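Local coordinates for DltD domain-containing protein (Beauveria bassiana, PDB 7D78), which is a fungal polyketide thioesterase that probably cyclises polyketide chains to medium-ring lactones, at residues P58-V63 / N232-Q237; E73-Q78 / A311-I316; R88-S93 / P97-D102. All blocks are in the same frame, centred on the assembly; numbering follows the deposited sequence.

From the N terminus, the chain leaves strand 51-57 through 58-63, runs along helix 68-77 with 73-78, and after strand 81-86 enters the loop holding both halves of contact 3. Contact 3 closes a short loop, with three residues between its segments. Contact 1 closes when 232-237 returns to 58-63, and contact 2 when helix 305-319 brings 311-316 back to 73-78. Contacts 1 and 2 therefore cross, and contact 3 nests inside both. Contacts 1 and 3 adjoin on one side of the chain's centre, where Asn99 reaches Asn61 and Ala235. Contact 2 lies on the opposite side, about 28 Å from contact 3 between centres, and pairs two helices.

Contact 1. Residues P58-V63 / N232-Q237; sequences PGFNCV and NKIALQ
Asn61 supplies the polar half of this contact. Its ND2 donates to Lys233 O at 3.0 Å, with an N-H...O angle of 132°. The bond is bent: the donor sits well above the carbonyl plane, and the oxygen is tilted out of the plane of the amide. The same ND2 also donates to a water at 3.0 Å. That water donates a hydrogen bond to Asn232 OD1, 2.8 Å from the water oxygen, and so bridges the two segments. Outside the segments, ND2 has a weak bond to Arg231 O, and Asn61 OD1 accepts a hydrogen bond from Asn99 ND2. Both ends of the buried amide are thus held, which should fix its rotation.

The apolar half belongs to Ile234. Its CG2 methyl lies over the face of the Asn61 amide, 3.5 Å from CG. Its CD1 turns instead to Phe60 and meets the edge of the ring near its plane, 4.0 Å from CZ. These two side chains cross at about a right angle. Ile234 CG1 lies between its own backbone N and carbonyl carbon (chi1 58°), which lets the two methyls serve different partners.

Gly59 to Cys62 form a type II turn, closed by Cys62 N to Gly59 O at 3.0 Å. Asn61 has positive phi there, and its side chain points at strand 234-235.

The turn follows strand 51-57 of the alpha/beta hydrolase fold. Phe60 N hydrogen-bonds to a glycerol, probably from the crystallisation liquor, and its ring packs edge-to-face on Phe135, near a probable Ser-His-Asp triad. This is consistent with the oxyanion-hole loop of related hydrolases. Polar bonds and methyl packing are likely to hold this turn, probably beside the active-site pocket, against the short strand.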
loop_
_atom_site.group_PDB
_atom_site.type_symbol
_atom_site.label_atom_id
_atom_site.label_comp_id
_atom_site.label_asym_id
_atom_site.label_seq_id
_atom_site.Cartn_x
_atom_site.Cartn_y
_atom_site.Cartn_z
ATOM N N PRO A 58 13.976 -4.422 12.490
ATOM C CA PRO A 58 14.895 -3.276 12.486
ATOM C C PRO A 58 14.315 -2.058 11.777
ATOM O O PRO A 58 13.270 -2.099 11.127
ATOM C CB PRO A 58 16.126 -3.798 11.729
ATOM C CG PRO A 58 15.964 -5.289 11.663
ATOM C CD PRO A 58 14.470 -5.527 11.655
ATOM N N GLY A 59 15.058 -0.959 11.884
ATOM C CA GLY A 59 14.695 0.291 11.250
ATOM C C GLY A 59 14.984 0.322 9.757
ATOM O O GLY A 59 15.317 -0.679 9.120
ATOM N N PHE A 60 14.858 1.526 9.201
ATOM C CA PHE A 60 14.841 1.775 7.763
ATOM C C PHE A 60 16.148 1.358 7.104
ATOM O O PHE A 60 17.192 1.971 7.341
ATOM C CB PHE A 60 14.547 3.259 7.525
ATOM C CG PHE A 60 14.316 3.630 6.080
ATOM C CD1 PHE A 60 13.099 3.357 5.458
ATOM C CD2 PHE A 60 15.283 4.314 5.372
ATOM C CE1 PHE A 60 12.868 3.738 4.142
ATOM C CE2 PHE A 60 15.062 4.701 4.053
ATOM C CZ PHE A 60 13.856 4.410 3.440
ATOM N N ASN A 61 16.110 0.306 6.287
ATOM C CA ASN A 61 17.277 -0.238 5.587
ATOM C C ASN A 61 18.325 -0.804 6.537
ATOM O O ASN A 61 19.455 -1.072 6.108
ATOM C CB ASN A 61 17.947 0.802 4.668
ATOM C CG ASN A 61 18.624 0.159 3.463
ATOM O OD1 ASN A 61 18.126 -0.834 2.921
ATOM N ND2 ASN A 61 19.765 0.709 3.042
ATOM N N CYS A 62 17.996 -0.998 7.813
ATOM C CA CYS A 62 18.955 -1.523 8.775
ATOM C C CYS A 62 18.981 -3.043 8.747
ATOM O O CYS A 62 17.991 -3.695 8.393
ATOM C CB CYS A 62 18.626 -1.039 10.188
ATOM S SG CYS A 62 18.707 0.760 10.296
ATOM N N VAL A 63 20.130 -3.604 9.134
ATOM C CA VAL A 63 20.295 -5.045 9.212
ATOM C C VAL A 63 20.204 -5.469 10.673
ATOM O O VAL A 63 20.388 -4.671 11.600
ATOM C CB VAL A 63 21.614 -5.538 8.554
ATOM C CG1 VAL A 63 21.582 -5.276 7.041
ATOM C CG2 VAL A 63 22.851 -4.897 9.191
ATOM N N ASN A 232 24.579 0.366 2.006
ATOM C CA ASN A 232 24.154 1.728 2.342
ATOM C C ASN A 232 23.518 2.404 1.123
ATOM O O ASN A 232 23.942 3.456 0.641
ATOM C CB ASN A 232 25.327 2.532 2.891
ATOM C CG ASN A 232 24.913 3.904 3.392
ATOM O OD1 ASN A 232 23.758 4.127 3.747
ATOM N ND2 ASN A 232 25.864 4.831 3.428
ATOM N N LYS A 233 22.468 1.760 0.618
ATOM C CA LYS A 233 21.759 2.257 -0.551
ATOM C C LYS A 233 20.336 1.731 -0.500
ATOM O O LYS A 233 20.088 0.667 0.068
ATOM C CB LYS A 233 22.437 1.819 -1.861
ATOM C CG LYS A 233 22.561 0.291 -2.023
ATOM C CD LYS A 233 23.200 -0.106 -3.371
ATOM C CE LYS A 233 23.238 -1.637 -3.535
ATOM N NZ LYS A 233 23.797 -2.077 -4.857
ATOM N N ILE A 234 19.400 2.497 -1.084
ATOM C CA ILE A 234 18.030 2.031 -1.271
ATOM C C ILE A 234 17.627 2.253 -2.721
ATOM O O ILE A 234 18.174 3.109 -3.421
ATOM C CB ILE A 234 17.019 2.741 -0.337
ATOM C CG1 ILE A 234 17.063 4.270 -0.565
ATOM C CG2 ILE A 234 17.282 2.370 1.119
ATOM C CD1 ILE A 234 15.907 5.036 0.077
ATOM N N ALA A 235 16.643 1.476 -3.165
ATOM C CA ALA A 235 15.985 1.773 -4.429
ATOM C C ALA A 235 15.160 3.047 -4.291
ATOM O O ALA A 235 14.402 3.200 -3.327
ATOM C CB ALA A 235 15.082 0.613 -4.849
ATOM N N LEU A 236 15.302 3.962 -5.255
ATOM C CA LEU A 236 14.466 5.161 -5.262
ATOM C C LEU A 236 12.976 4.825 -5.176
ATOM O O LEU A 236 12.203 5.573 -4.559
ATOM C CB LEU A 236 14.748 5.993 -6.523
ATOM C CG LEU A 236 14.083 7.375 -6.591
ATOM C CD1 LEU A 236 14.913 8.446 -5.822
ATOM C CD2 LEU A 236 13.885 7.789 -8.042
ATOM N N GLN A 237 12.554 3.700 -5.767
ATOM C CA GLN A 237 11.132 3.355 -5.758
ATOM C C GLN A 237 10.586 3.150 -4.351
ATOM O O GLN A 237 9.361 3.126 -4.179
ATOM C CB GLN A 237 10.879 2.101 -6.597
ATOM C CG GLN A 237 10.988 2.345 -8.107
ATOM C CD GLN A 237 10.061 3.464 -8.599
ATOM O OE1 GLN A 237 8.929 3.596 -8.132
ATOM N NE2 GLN A 237 10.548 4.267 -9.549
HETATM O O HOH W 1 21.529 2.669 4.525
#

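Contact 2. Residues E73-Q78 / A311-I316; sequences ETFQSQ and AMTEFI
The sulfur of Met312 meets the Phe75 ring at its edge, a Met-aromatic contact. SD lies 5.5 Å from the ring centroid and 81° off the ring normal, with CZ its nearest ring atom. The contact joins helix 68-77 to helix 305-319, which pack side by side on the central sheet of the alpha/beta hydrolase fold. Phe75 and Ile316 both rest on Ile54 of strand 51-57, and Phe75 also stacks edge-to-face with Trp131.

Thr313 has two jobs. Its chi1 of 53° places OG1 between the backbone N and the carbonyl carbon, and turns the CG2 methyl to the Phe75 ring. OG1 faces the end of helix 68-77, where the extended side chain of Gln78 reaches across at about a right angle. Gln78 OE1 lies 2.8 Å from Thr313 OG1. Asp310 O is also within reach of that hydroxyl, whose one proton could serve either acceptor. Gln78 NE2 donates to Asp310 OD1. With Gln78 cut back to an alanine, Asp310 OD1 is likely to lose this donor and Thr313 OG1 its neighbouring OE1. The tightest apolar approach is that of Thr313 CG2 to Phe75 CD1, at 3.4 Å.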
loop_
_atom_site.group_PDB
_atom_site.type_symbol
_atom_site.label_atom_id
_atom_site.label_comp_id
_atom_site.label_asym_id
_atom_site.label_seq_id
_atom_site.Cartn_x
_atom_site.Cartn_y
_atom_site.Cartn_z
ATOM N N GLU A 73 19.869 -10.477 23.443
ATOM C CA GLU A 73 20.536 -11.250 24.490
ATOM C C GLU A 73 19.883 -11.018 25.848
ATOM O O GLU A 73 19.695 -11.964 26.623
ATOM C CB GLU A 73 22.020 -10.883 24.543
ATOM C CG GLU A 73 22.779 -11.220 23.270
ATOM C CD GLU A 73 24.225 -10.747 23.308
ATOM O OE1 GLU A 73 24.702 -10.365 24.398
ATOM O OE2 GLU A 73 24.884 -10.760 22.248
ATOM N N THR A 74 19.531 -9.766 26.154
ATOM C CA THR A 74 18.835 -9.472 27.406
ATOM C C THR A 74 17.464 -10.128 27.428
ATOM O O THR A 74 17.078 -10.747 28.428
ATOM C CB THR A 74 18.707 -7.960 27.607
ATOM O OG1 THR A 74 20.011 -7.380 27.709
ATOM C CG2 THR A 74 17.923 -7.643 28.884
ATOM N N PHE A 75 16.711 -9.999 26.333
ATOM C CA PHE A 75 15.410 -10.657 26.251
ATOM C C PHE A 75 15.554 -12.156 26.479
ATOM O O PHE A 75 14.807 -12.756 27.260
ATOM C CB PHE A 75 14.765 -10.388 24.888
ATOM C CG PHE A 75 14.198 -9.000 24.727
ATOM C CD1 PHE A 75 13.936 -8.197 25.827
ATOM C CD2 PHE A 75 13.905 -8.505 23.457
ATOM C CE1 PHE A 75 13.401 -6.923 25.671
ATOM C CE2 PHE A 75 13.374 -7.228 23.288
ATOM C CZ PHE A 75 13.122 -6.434 24.390
ATOM N N GLN A 76 16.536 -12.772 25.820
ATOM C CA GLN A 76 16.752 -14.205 25.975
ATOM C C GLN A 76 17.081 -14.574 27.419
ATOM O O GLN A 76 16.598 -15.589 27.932
ATOM C CB GLN A 76 17.876 -14.653 25.052
ATOM C CG GLN A 76 18.197 -16.114 25.139
ATOM C CD GLN A 76 19.440 -16.456 24.351
ATOM O OE1 GLN A 76 20.440 -15.745 24.409
ATOM N NE2 GLN A 76 19.378 -17.537 23.599
ATOM N N SER A 77 17.911 -13.770 28.086
ATOM C CA SER A 77 18.282 -14.091 29.460
ATOM C C SER A 77 17.124 -13.904 30.427
ATOM O O SER A 77 17.177 -14.429 31.542
ATOM C CB SER A 77 19.464 -13.235 29.911
ATOM O OG SER A 77 19.066 -11.897 30.110
ATOM N N GLN A 78 16.088 -13.162 30.037
ATOM C CA GLN A 78 14.898 -13.010 30.857
ATOM C C GLN A 78 13.779 -13.959 30.440
ATOM O O GLN A 78 12.642 -13.810 30.901
ATOM C CB GLN A 78 14.427 -11.556 30.825
ATOM C CG GLN A 78 15.425 -10.614 31.503
ATOM C CD GLN A 78 14.914 -9.194 31.638
ATOM O OE1 GLN A 78 13.711 -8.958 31.708
ATOM N NE2 GLN A 78 15.834 -8.239 31.691
ATOM N N ALA A 311 11.885 -2.125 31.330
ATOM C CA ALA A 311 10.505 -1.673 31.225
ATOM C C ALA A 311 9.755 -2.409 30.123
ATOM O O ALA A 311 8.550 -2.668 30.255
ATOM C CB ALA A 311 10.468 -0.170 30.978
ATOM N N MET A 312 10.448 -2.759 29.037
ATOM C CA MET A 312 9.809 -3.503 27.954
ATOM C C MET A 312 9.414 -4.901 28.408
ATOM O O MET A 312 8.266 -5.317 28.233
ATOM C CB MET A 312 10.742 -3.580 26.746
ATOM C CG MET A 312 11.084 -2.240 26.139
ATOM S SD MET A 312 12.374 -2.377 24.880
ATOM C CE MET A 312 12.349 -0.717 24.281
ATOM N N THR A 313 10.353 -5.641 29.005
ATOM C CA THR A 313 10.045 -7.000 29.439
ATOM C C THR A 313 8.982 -7.015 30.519
ATOM O O THR A 313 8.199 -7.967 30.600
ATOM C CB THR A 313 11.300 -7.707 29.943
ATOM O OG1 THR A 313 11.939 -6.901 30.942
ATOM C CG2 THR A 313 12.249 -7.929 28.797
ATOM N N GLU A 314 8.951 -5.988 31.370
ATOM C CA GLU A 314 7.892 -5.898 32.366
ATOM C C GLU A 314 6.538 -5.715 31.690
ATOM O O GLU A 314 5.568 -6.401 32.029
ATOM C CB GLU A 314 8.178 -4.758 33.346
ATOM C CG GLU A 314 7.125 -4.600 34.443
ATOM C CD GLU A 314 7.143 -3.216 35.090
ATOM O OE1 GLU A 314 6.453 -3.028 36.118
ATOM O OE2 GLU A 314 7.844 -2.313 34.574
ATOM N N PHE A 315 6.462 -4.805 30.708
ATOM C CA PHE A 315 5.203 -4.584 29.995
ATOM C C PHE A 315 4.751 -5.848 29.271
ATOM O O PHE A 315 3.567 -6.199 29.293
ATOM C CB PHE A 315 5.353 -3.418 29.011
ATOM C CG PHE A 315 4.113 -3.134 28.207
ATOM C CD1 PHE A 315 3.136 -2.280 28.698
ATOM C CD2 PHE A 315 3.927 -3.711 26.954
ATOM C CE1 PHE A 315 1.987 -2.013 27.968
ATOM C CE2 PHE A 315 2.772 -3.453 26.208
ATOM C CZ PHE A 315 1.808 -2.601 26.712
ATOM N N ILE A 316 5.678 -6.549 28.625
ATOM C CA ILE A 316 5.317 -7.777 27.925
ATOM C C ILE A 316 4.858 -8.841 28.919
ATOM O O ILE A 316 3.833 -9.502 28.718
ATOM C CB ILE A 316 6.499 -8.264 27.066
ATOM C CG1 ILE A 316 6.855 -7.197 26.028
ATOM C CG2 ILE A 316 6.167 -9.580 26.390
ATOM C CD1 ILE A 316 8.137 -7.467 25.250
#

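Contact 3. Residues R88-S93 / P97-D102; sequences RSIGDS and PKNLID
In the loop between strand 81-86 and helix 103-118, Ser89 is laid against the type II beta turn of Pro97 to Leu100. The loop doubles back on itself here, and Ser89 bonds to the turn with both backbone and side chain. Asn99 N donates to Ser89 O at 2.7 Å and 162°, a short and fairly straight bond. Ser89 OG donates to Arg88 O at 2.7 Å. Ser89 OG also accepts a weak bond from Leu100 N at 3.1 Å. With chi1 at 85°, OG sits between its own backbone N and carbonyl carbon, where it can reach both partners. The CB of Ser89 packs on Pro97 O.

Two waters complete the seam. One donates to Arg88 O at 2.8 Å and, weakly, to Leu100 O. Arg88 O thus takes two donors, the serine hydroxyl and the water. The other water accepts from Gly91 N at 2.9 Å and from Asn99 ND2 at 3.2 Å. Asn99 OD1 accepts from Arg231 NE, so this side chain also ties the loop to its surroundings.

Farther out, the Arg88 guanidinium forms salt bridges with Asp36 and with Asp109 of helix 103-118, the helix that Asp102 N-caps at the end of the loop.

The bonds of the contact come from backbone groups, the Ser89 hydroxyl, the Asn99 amide and two waters. The loop probably keeps its shape because its backbone groups are satisfied partly within itself and partly by water.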
loop_
_atom_site.group_PDB
_atom_site.type_symbol
_atom_site.label_atom_id
_atom_site.label_comp_id
_atom_site.label_asym_id
_atom_site.label_seq_id
_atom_site.Cartn_x
_atom_site.Cartn_y
_atom_site.Cartn_z
ATOM N N ARG A 88 12.613 -8.101 4.001
ATOM C CA ARG A 88 12.665 -8.393 2.572
ATOM C C ARG A 88 13.587 -7.435 1.819
ATOM O O ARG A 88 13.516 -6.217 1.999
ATOM C CB ARG A 88 11.248 -8.313 2.001
ATOM C CG ARG A 88 11.186 -8.570 0.491
ATOM C CD ARG A 88 9.778 -8.378 -0.015
ATOM N NE ARG A 88 8.868 -9.377 0.531
ATOM C CZ ARG A 88 8.355 -10.377 -0.178
ATOM N NH1 ARG A 88 8.677 -10.511 -1.452
ATOM N NH2 ARG A 88 7.525 -11.240 0.390
ATOM N N SER A 89 14.470 -8.010 0.990
ATOM C CA SER A 89 15.411 -7.342 0.084
ATOM C C SER A 89 16.570 -6.663 0.806
ATOM O O SER A 89 17.316 -5.902 0.172
ATOM C CB SER A 89 14.712 -6.318 -0.831
ATOM O OG SER A 89 14.587 -5.070 -0.179
ATOM N N ILE A 90 16.757 -6.938 2.102
ATOM C CA ILE A 90 17.779 -6.314 2.932
ATOM C C ILE A 90 18.688 -7.400 3.506
ATOM O O ILE A 90 18.215 -8.471 3.897
ATOM C CB ILE A 90 17.128 -5.498 4.071
ATOM C CG1 ILE A 90 16.316 -4.338 3.488
ATOM C CG2 ILE A 90 18.170 -5.031 5.087
ATOM C CD1 ILE A 90 15.428 -3.637 4.500
ATOM N N GLY A 91 19.988 -7.118 3.554
ATOM C CA GLY A 91 20.895 -7.964 4.311
ATOM C C GLY A 91 20.901 -9.377 3.773
ATOM O O GLY A 91 21.061 -9.607 2.568
ATOM N N ASP A 92 20.708 -10.340 4.677
ATOM C CA ASP A 92 20.799 -11.754 4.340
ATOM C C ASP A 92 19.542 -12.293 3.663
ATOM O O ASP A 92 19.561 -13.431 3.182
ATOM C CB ASP A 92 21.082 -12.595 5.606
ATOM C CG ASP A 92 22.514 -12.426 6.139
ATOM O OD1 ASP A 92 23.413 -11.988 5.385
ATOM O OD2 ASP A 92 22.738 -12.752 7.327
ATOM N N SER A 93 18.451 -11.524 3.619
ATOM C CA SER A 93 17.173 -12.070 3.189
ATOM C C SER A 93 16.978 -11.966 1.680
ATOM O O SER A 93 17.533 -11.088 1.014
ATOM C CB SER A 93 16.017 -11.361 3.897
ATOM O OG SER A 93 16.083 -11.593 5.282
ATOM N N PRO A 97 13.562 -6.010 -6.300
ATOM C CA PRO A 97 14.915 -5.436 -6.262
ATOM C C PRO A 97 15.473 -5.231 -4.848
ATOM O O PRO A 97 14.719 -5.137 -3.879
ATOM C CB PRO A 97 14.757 -4.079 -6.982
ATOM C CG PRO A 97 13.327 -3.819 -7.078
ATOM C CD PRO A 97 12.597 -5.136 -6.993
ATOM N N LYS A 98 16.800 -5.197 -4.755
ATOM C CA LYS A 98 17.473 -5.114 -3.469
ATOM C C LYS A 98 17.229 -3.756 -2.820
ATOM O O LYS A 98 17.182 -2.729 -3.500
ATOM C CB LYS A 98 18.972 -5.363 -3.652
ATOM C CG LYS A 98 19.282 -6.761 -4.205
ATOM C CD LYS A 98 19.022 -7.803 -3.152
ATOM C CE LYS A 98 18.828 -9.195 -3.766
ATOM N NZ LYS A 98 18.500 -10.172 -2.691
ATOM N N ASN A 99 17.051 -3.767 -1.497
ATOM C CA ASN A 99 16.843 -2.554 -0.700
ATOM C C ASN A 99 15.724 -1.690 -1.261
ATOM O O ASN A 99 15.820 -0.459 -1.299
ATOM C CB ASN A 99 18.139 -1.753 -0.575
ATOM C CG ASN A 99 19.285 -2.615 -0.114
ATOM O OD1 ASN A 99 19.995 -3.205 -0.933
ATOM N ND2 ASN A 99 19.443 -2.742 1.209
ATOM N N LEU A 100 14.646 -2.341 -1.688
ATOM C CA LEU A 100 13.395 -1.666 -2.015
ATOM C C LEU A 100 12.505 -1.814 -0.785
ATOM O O LEU A 100 11.951 -2.885 -0.533
ATOM C CB LEU A 100 12.762 -2.256 -3.272
ATOM C CG LEU A 100 11.343 -1.792 -3.671
ATOM C CD1 LEU A 100 11.084 -0.347 -3.336
ATOM C CD2 LEU A 100 11.108 -2.010 -5.161
ATOM N N ILE A 101 12.353 -0.745 -0.019
ATOM C CA ILE A 101 11.695 -0.835 1.281
ATOM C C ILE A 101 10.212 -0.526 1.103
ATOM O O ILE A 101 9.821 0.629 0.913
ATOM C CB ILE A 101 12.357 0.091 2.302
ATOM C CG1 ILE A 101 13.740 -0.460 2.660
ATOM C CG2 ILE A 101 11.505 0.212 3.553
ATOM C CD1 ILE A 101 14.684 0.570 3.178
ATOM N N ASP A 102 9.386 -1.574 1.152
ATOM C CA ASP A 102 7.937 -1.476 1.010
ATOM C C ASP A 102 7.371 -1.792 2.384
ATOM O O ASP A 102 7.300 -2.971 2.768
ATOM C CB ASP A 102 7.410 -2.453 -0.046
ATOM C CG ASP A 102 5.924 -2.306 -0.299
ATOM O OD1 ASP A 102 5.236 -1.617 0.475
ATOM O OD2 ASP A 102 5.443 -2.884 -1.300
HETATM O O HOH W 2 11.632 -4.264 2.489
HETATM O O HOH W 3 21.377 -4.658 2.796
#